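Local atomic coordinates of peptidase M28 (Shewanella amazonensis SB2B, PDB entry 3IIB), a protein that probably acts as a zinc-dependent carboxypeptidase or dipeptidase of family M28, cleaving peptides at a two-zinc centre. Residues A[129-134]-A[165-170]; A[265-270]-A[404-409]. All coordinates share one frame; numbering follows the deposited sequence.

Contact 1 of 2, residues A[129-134]-A[165-170]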
loop_
_atom_site.group_PDB
_atom_site.type_symbol
_atom_site.label_atom_id
_atom_site.label_comp_id
_atom_site.label_asym_id
_atom_site.label_seq_id
_atom_site.Cartn_x
_atom_site.Cartn_y
_atom_site.Cartn_z
ATOM N N ASP A 129 -24.346 21.256 9.530
ATOM C CA ASP A 129 -23.333 21.893 8.669
ATOM C C ASP A 129 -21.938 21.262 8.740
ATOM O O ASP A 129 -21.001 21.767 8.108
ATOM C CB ASP A 129 -23.212 23.386 8.998
ATOM C CG ASP A 129 -24.560 24.073 9.040
ATOM O OD1 ASP A 129 -25.312 23.923 8.058
ATOM O OD2 ASP A 129 -24.867 24.732 10.059
ATOM N N LYS A 130 -21.799 20.146 9.449
ATOM C CA LYS A 130 -20.492 19.547 9.669
ATOM C C LYS A 130 -20.396 18.148 9.090
ATOM O O LYS A 130 -21.381 17.533 8.715
ATOM C CB LYS A 130 -20.184 19.513 11.167
ATOM C CG LYS A 130 -19.993 20.934 11.751
ATOM C CD LYS A 130 -19.590 20.931 13.205
ATOM C CE LYS A 130 -19.157 22.300 13.663
ATOM N NZ LYS A 130 -18.957 22.323 15.151
ATOM N N ILE A 131 -19.178 17.650 9.037
ATOM C CA ILE A 131 -18.944 16.290 8.569
ATOM C C ILE A 131 -18.517 15.445 9.776
ATOM O O ILE A 131 -17.599 15.831 10.500
ATOM C CB ILE A 131 -17.865 16.281 7.485
ATOM C CG1 ILE A 131 -18.450 16.819 6.150
ATOM C CG2 ILE A 131 -17.260 14.850 7.258
ATOM C CD1 ILE A 131 -17.410 17.057 5.034
ATOM N N ALA A 132 -19.170 14.309 9.971
ATOM C CA ALA A 132 -18.764 13.383 11.040
ATOM C C ALA A 132 -17.507 12.657 10.601
ATOM O O ALA A 132 -17.382 12.333 9.434
ATOM C CB ALA A 132 -19.891 12.372 11.367
ATOM N N PHE A 133 -16.621 12.384 11.563
ATOM C CA PHE A 133 -15.418 11.561 11.357
ATOM C C PHE A 133 -15.399 10.476 12.439
ATOM O O PHE A 133 -15.197 10.763 13.609
ATOM C CB PHE A 133 -14.162 12.467 11.359
ATOM C CG PHE A 133 -12.834 11.740 11.458
ATOM C CD1 PHE A 133 -12.556 10.595 10.685
ATOM C CD2 PHE A 133 -11.865 12.187 12.360
ATOM C CE1 PHE A 133 -11.337 9.920 10.819
ATOM C CE2 PHE A 133 -10.651 11.550 12.470
ATOM C CZ PHE A 133 -10.387 10.404 11.722
ATOM N N ILE A 134 -15.635 9.223 12.043
ATOM C CA ILE A 134 -15.494 8.103 12.946
ATOM C C ILE A 134 -14.077 7.573 12.811
ATOM O O ILE A 134 -13.655 7.204 11.705
ATOM C CB ILE A 134 -16.477 6.939 12.620
ATOM C CG1 ILE A 134 -17.940 7.370 12.756
ATOM C CG2 ILE A 134 -16.125 5.675 13.518
ATOM C CD1 ILE A 134 -19.013 6.303 12.339
ATOM N N GLY A 165 -27.449 15.845 12.017
ATOM C CA GLY A 165 -27.351 17.032 11.180
ATOM C C GLY A 165 -26.179 17.070 10.201
ATOM O O GLY A 165 -26.075 18.005 9.418
ATOM N N ALA A 166 -25.324 16.043 10.221
ATOM C CA ALA A 166 -24.141 16.022 9.389
ATOM C C ALA A 166 -24.523 16.098 7.925
ATOM O O ALA A 166 -25.565 15.583 7.524
ATOM C CB ALA A 166 -23.278 14.761 9.650
ATOM N N VAL A 167 -23.679 16.783 7.152
ATOM C CA VAL A 167 -23.856 16.893 5.718
ATOM C C VAL A 167 -22.994 15.863 5.002
ATOM O O VAL A 167 -23.024 15.795 3.777
ATOM C CB VAL A 167 -23.518 18.304 5.221
ATOM C CG1 VAL A 167 -24.551 19.278 5.715
ATOM C CG2 VAL A 167 -22.097 18.748 5.664
ATOM N N GLY A 168 -22.211 15.103 5.771
ATOM C CA GLY A 168 -21.357 14.055 5.237
ATOM C C GLY A 168 -20.685 13.256 6.329
ATOM O O GLY A 168 -20.686 13.663 7.486
ATOM N N ILE A 169 -20.067 12.122 5.954
ATOM C CA ILE A 169 -19.279 11.360 6.900
ATOM C C ILE A 169 -18.007 10.876 6.218
ATOM O O ILE A 169 -18.006 10.492 5.035
ATOM C CB ILE A 169 -20.053 10.207 7.505
ATOM C CG1 ILE A 169 -19.195 9.404 8.474
ATOM C CG2 ILE A 169 -20.627 9.240 6.427
ATOM C CD1 ILE A 169 -20.042 8.421 9.305
ATOM N N ILE A 170 -16.895 10.987 6.953
ATOM C CA ILE A 170 -15.695 10.237 6.616
ATOM C C ILE A 170 -15.402 9.280 7.743
ATOM O O ILE A 170 -15.591 9.619 8.911
ATOM C CB ILE A 170 -14.444 11.134 6.358
ATOM C CG1 ILE A 170 -14.261 12.167 7.454
ATOM C CG2 ILE A 170 -14.538 11.832 4.936
ATOM C CD1 ILE A 170 -12.798 12.811 7.516
#
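The segments 129-134 and 165-170 run side by side in parallel, their short strand axes 4.5 Å apart at closest approach and 23° from parallel. The backbone bonds alternate between the partners: Ala132 N gives to Gly168 O at 3.0 Å, and Ile170 N gives to Ala132 O at 2.9 Å. Ile134 N then reaches Ile170 O, a longer bond of 3.2 Å. At the other end of the pair, Val167 N meets Lys130 O at 2.9 Å.

Side chains divide between the two sheet faces. On one, Ile131, Phe133 and Ile170 form an apolar cluster. Phe133 CG lies anti to the backbone N (chi1 167°), which brings the ring edge against Ile170, the two side chains crossing at a slant: CD1 of Phe133 is 3.9 Å from CD1 of Ile170, while Ile170 O lies in the ring plane at its edge. CG1 of Ile170 leans on CG2 of Ile131. Gly168 lies beside Ile131, and a CB there would come tight against CG1 of Ile131. On the other face, Ala132 CB packs on CG1 of Ile169, and the CD1 methyls of Ile134 and Ile169 meet tip to tip at 3.8 Å.

The pair is the sheet portion of a beta-alpha-beta crossover whose helix 145-163 ends in a Schellman motif at Gly165. That helix lays Ala158 and Ala161 over the Ala132-Ile169 face; helix 203-213 covers Phe133 and Ile170 with Ile209. Strand 106-113 pairs with the far edge of 131-134, and strand 198-201 extends the sheet beyond 168-172.

Contact 2 of 2, residues A[265-270]-A[404-409]. With ZN (zinc ion), chain B; ZN (zinc ion), chain C.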
loop_
_atom_site.group_PDB
_atom_site.type_symbol
_atom_site.label_atom_id
_atom_site.label_comp_id
_atom_site.label_asym_id
_atom_site.label_seq_id
_atom_site.Cartn_x
_atom_site.Cartn_y
_atom_site.Cartn_z
ATOM N N THR A 265 -8.471 -6.291 -7.676
ATOM C CA THR A 265 -8.904 -7.317 -8.604
ATOM C C THR A 265 -9.667 -8.436 -7.874
ATOM O O THR A 265 -9.774 -9.529 -8.383
ATOM C CB THR A 265 -7.706 -7.937 -9.381
ATOM O OG1 THR A 265 -6.803 -8.530 -8.429
ATOM C CG2 THR A 265 -6.989 -6.877 -10.221
ATOM N N GLY A 266 -10.124 -8.181 -6.649
ATOM C CA GLY A 266 -10.874 -9.161 -5.907
ATOM C C GLY A 266 -10.132 -10.455 -5.713
ATOM O O GLY A 266 -10.740 -11.528 -5.742
ATOM N N ALA A 267 -8.821 -10.373 -5.490
ATOM C CA ALA A 267 -8.035 -11.574 -5.392
ATOM C C ALA A 267 -8.326 -12.328 -4.101
ATOM O O ALA A 267 -8.586 -13.533 -4.145
ATOM C CB ALA A 267 -6.509 -11.284 -5.518
ATOM N N ILE A 268 -8.255 -11.686 -2.942
ATOM C CA ILE A 268 -8.486 -12.466 -1.743
ATOM C C ILE A 268 -9.949 -12.437 -1.349
ATOM O O ILE A 268 -10.433 -13.341 -0.655
ATOM C CB ILE A 268 -7.524 -12.050 -0.574
ATOM C CG1 ILE A 268 -7.926 -10.711 0.005
ATOM C CG2 ILE A 268 -6.037 -12.058 -1.054
ATOM C CD1 ILE A 268 -7.072 -10.253 1.180
ATOM N N ASP A 269 -10.666 -11.388 -1.789
ATOM C CA ASP A 269 -12.084 -11.284 -1.517
ATOM C C ASP A 269 -12.849 -11.203 -2.847
ATOM O O ASP A 269 -13.100 -10.091 -3.349
ATOM C CB ASP A 269 -12.374 -10.035 -0.695
ATOM C CG ASP A 269 -13.785 -10.015 -0.158
ATOM O OD1 ASP A 269 -14.476 -11.057 -0.248
ATOM O OD2 ASP A 269 -14.230 -8.955 0.343
ATOM N N ASP A 270 -13.229 -12.329 -3.429
ATOM C CA ASP A 270 -13.028 -13.666 -2.910
ATOM C C ASP A 270 -12.587 -14.598 -4.038
ATOM O O ASP A 270 -13.014 -15.759 -4.143
ATOM C CB ASP A 270 -14.341 -14.141 -2.241
ATOM C CG ASP A 270 -14.199 -15.461 -1.513
ATOM O OD1 ASP A 270 -13.073 -15.763 -1.011
ATOM O OD2 ASP A 270 -15.243 -16.205 -1.437
ATOM N N PRO A 404 -7.680 -1.118 -3.197
ATOM C CA PRO A 404 -6.997 -1.378 -4.477
ATOM C C PRO A 404 -5.826 -2.348 -4.403
ATOM O O PRO A 404 -5.314 -2.740 -5.443
ATOM C CB PRO A 404 -6.509 0.008 -4.924
ATOM C CG PRO A 404 -7.401 1.000 -4.135
ATOM C CD PRO A 404 -7.688 0.323 -2.847
ATOM N N ASN A 405 -5.386 -2.665 -3.186
ATOM C CA ASN A 405 -4.302 -3.570 -2.951
ATOM C C ASN A 405 -4.748 -5.028 -2.868
ATOM O O ASN A 405 -3.910 -5.901 -2.669
ATOM C CB ASN A 405 -3.590 -3.166 -1.664
ATOM C CG ASN A 405 -2.094 -3.292 -1.736
ATOM O OD1 ASN A 405 -1.500 -3.481 -2.806
ATOM N ND2 ASN A 405 -1.445 -3.164 -0.559
ATOM N N ASP A 406 -6.037 -5.321 -3.060
ATOM C CA ASP A 406 -6.514 -6.721 -3.121
ATOM C C ASP A 406 -6.217 -7.321 -4.493
ATOM O O ASP A 406 -7.079 -7.342 -5.403
ATOM C CB ASP A 406 -7.993 -6.836 -2.766
ATOM C CG ASP A 406 -8.449 -8.276 -2.757
ATOM O OD1 ASP A 406 -7.544 -9.126 -2.918
ATOM O OD2 ASP A 406 -9.654 -8.561 -2.568
ATOM N N THR A 407 -4.974 -7.771 -4.622
ATOM C CA THR A 407 -4.419 -8.218 -5.896
ATOM C C THR A 407 -3.792 -9.596 -5.747
ATOM O O THR A 407 -3.526 -10.059 -4.634
ATOM C CB THR A 407 -3.370 -7.199 -6.456
ATOM O OG1 THR A 407 -2.319 -7.014 -5.518
ATOM C CG2 THR A 407 -3.997 -5.834 -6.762
ATOM N N LEU A 408 -3.503 -10.218 -6.884
ATOM C CA LEU A 408 -3.126 -11.632 -6.918
ATOM C C LEU A 408 -1.911 -11.918 -6.068
ATOM O O LEU A 408 -1.797 -12.989 -5.440
ATOM C CB LEU A 408 -2.888 -12.057 -8.380
ATOM C CG LEU A 408 -2.380 -13.487 -8.650
ATOM C CD1 LEU A 408 -3.390 -14.544 -8.242
ATOM C CD2 LEU A 408 -1.982 -13.605 -10.110
ATOM N N ASP A 409 -0.960 -10.984 -6.107
ATOM C CA ASP A 409 0.296 -11.124 -5.371
ATOM C C ASP A 409 0.141 -11.157 -3.856
ATOM O O ASP A 409 1.140 -11.410 -3.143
ATOM C CB ASP A 409 1.217 -9.995 -5.766
ATOM C CG ASP A 409 0.549 -8.622 -5.607
ATOM O OD1 ASP A 409 -0.140 -8.186 -6.575
ATOM O OD2 ASP A 409 0.650 -8.079 -4.477
HETATM ZN ZN ZN B . -16.118 -8.389 0.814
HETATM ZN ZN ZN C . -15.999 -11.900 0.885
HETATM O O HOH W 1 -4.266 -8.984 -9.467
HETATM O O HOH W 2 -16.395 -8.493 2.927
HETATM O O HOH W 3 -17.042 -10.281 1.160
HETATM O O HOH W 4 -15.088 -11.520 3.050
#
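Asp269, which bridges the two zinc ions, has its backbone N held by the carboxylate of Asp406. Asp269 OD2 binds the chain B zinc at 2.0 Å and Asp269 OD1 the chain C zinc at 2.1 Å, with one water shared between the metals. His257 and Asp331 complete the protein ligands of the chain C ion, Glu304 and His402 those of the chain B ion. The peptide between Asp269 and Asp270 is cis, as in other M28 peptidases.

In the second shell, the Asp406 carboxylate accepts two N-H groups from the first turn of helix 267-285, each oxygen through its syn lone pair. Asp406 OD1 takes Ile268 N at 2.7 Å in an almost straight bond (173°), and Asp406 OD2 takes Asp269 N at 3.1 Å. Asp406 CG lies anti to the backbone N (chi1 -177°), which carries the carboxylate to these N-H groups. An alanine here would probably leave both N-H groups without their acceptors and let the backbone carrying Asp269 shift.

Farther out, Asp406 O accepts Thr265 N at 2.9 Å, while Ala267 CB packs tightly on Thr407 C at 3.2 Å. A water joins Thr265 OG1 to Leu408 N.

Asn405 bonds to Asp179 and Arg180 of the second subunit. Helix 22-33 touches Thr265 and Ala267 through Thr31 and Leu408 through Tyr24, and the 404-409 loop runs between strand 387-392 and helix 413-432.

Contact 1 and contact 2 lie in different parts of the chain, their centres 30 Å apart and their nearest atoms about 15 Å apart, without touching. Contact 2 holds the backbone N of Asp269, the bridging ligand of the metal centre, and so probably helps to position it; the two zinc ions are 3.5 Å from each other. Contact 1 is sheet packing away from them: Ile134 CG2 is 19.0 Å from the chain B zinc. The dimer links the two regions: strand 168-172, the second strand of contact 1, leads to His178, Asp179 and Arg180, and those of the second subunit bond to the 404-409 loop of contact 2. That is consistent with activity depending on the homodimer.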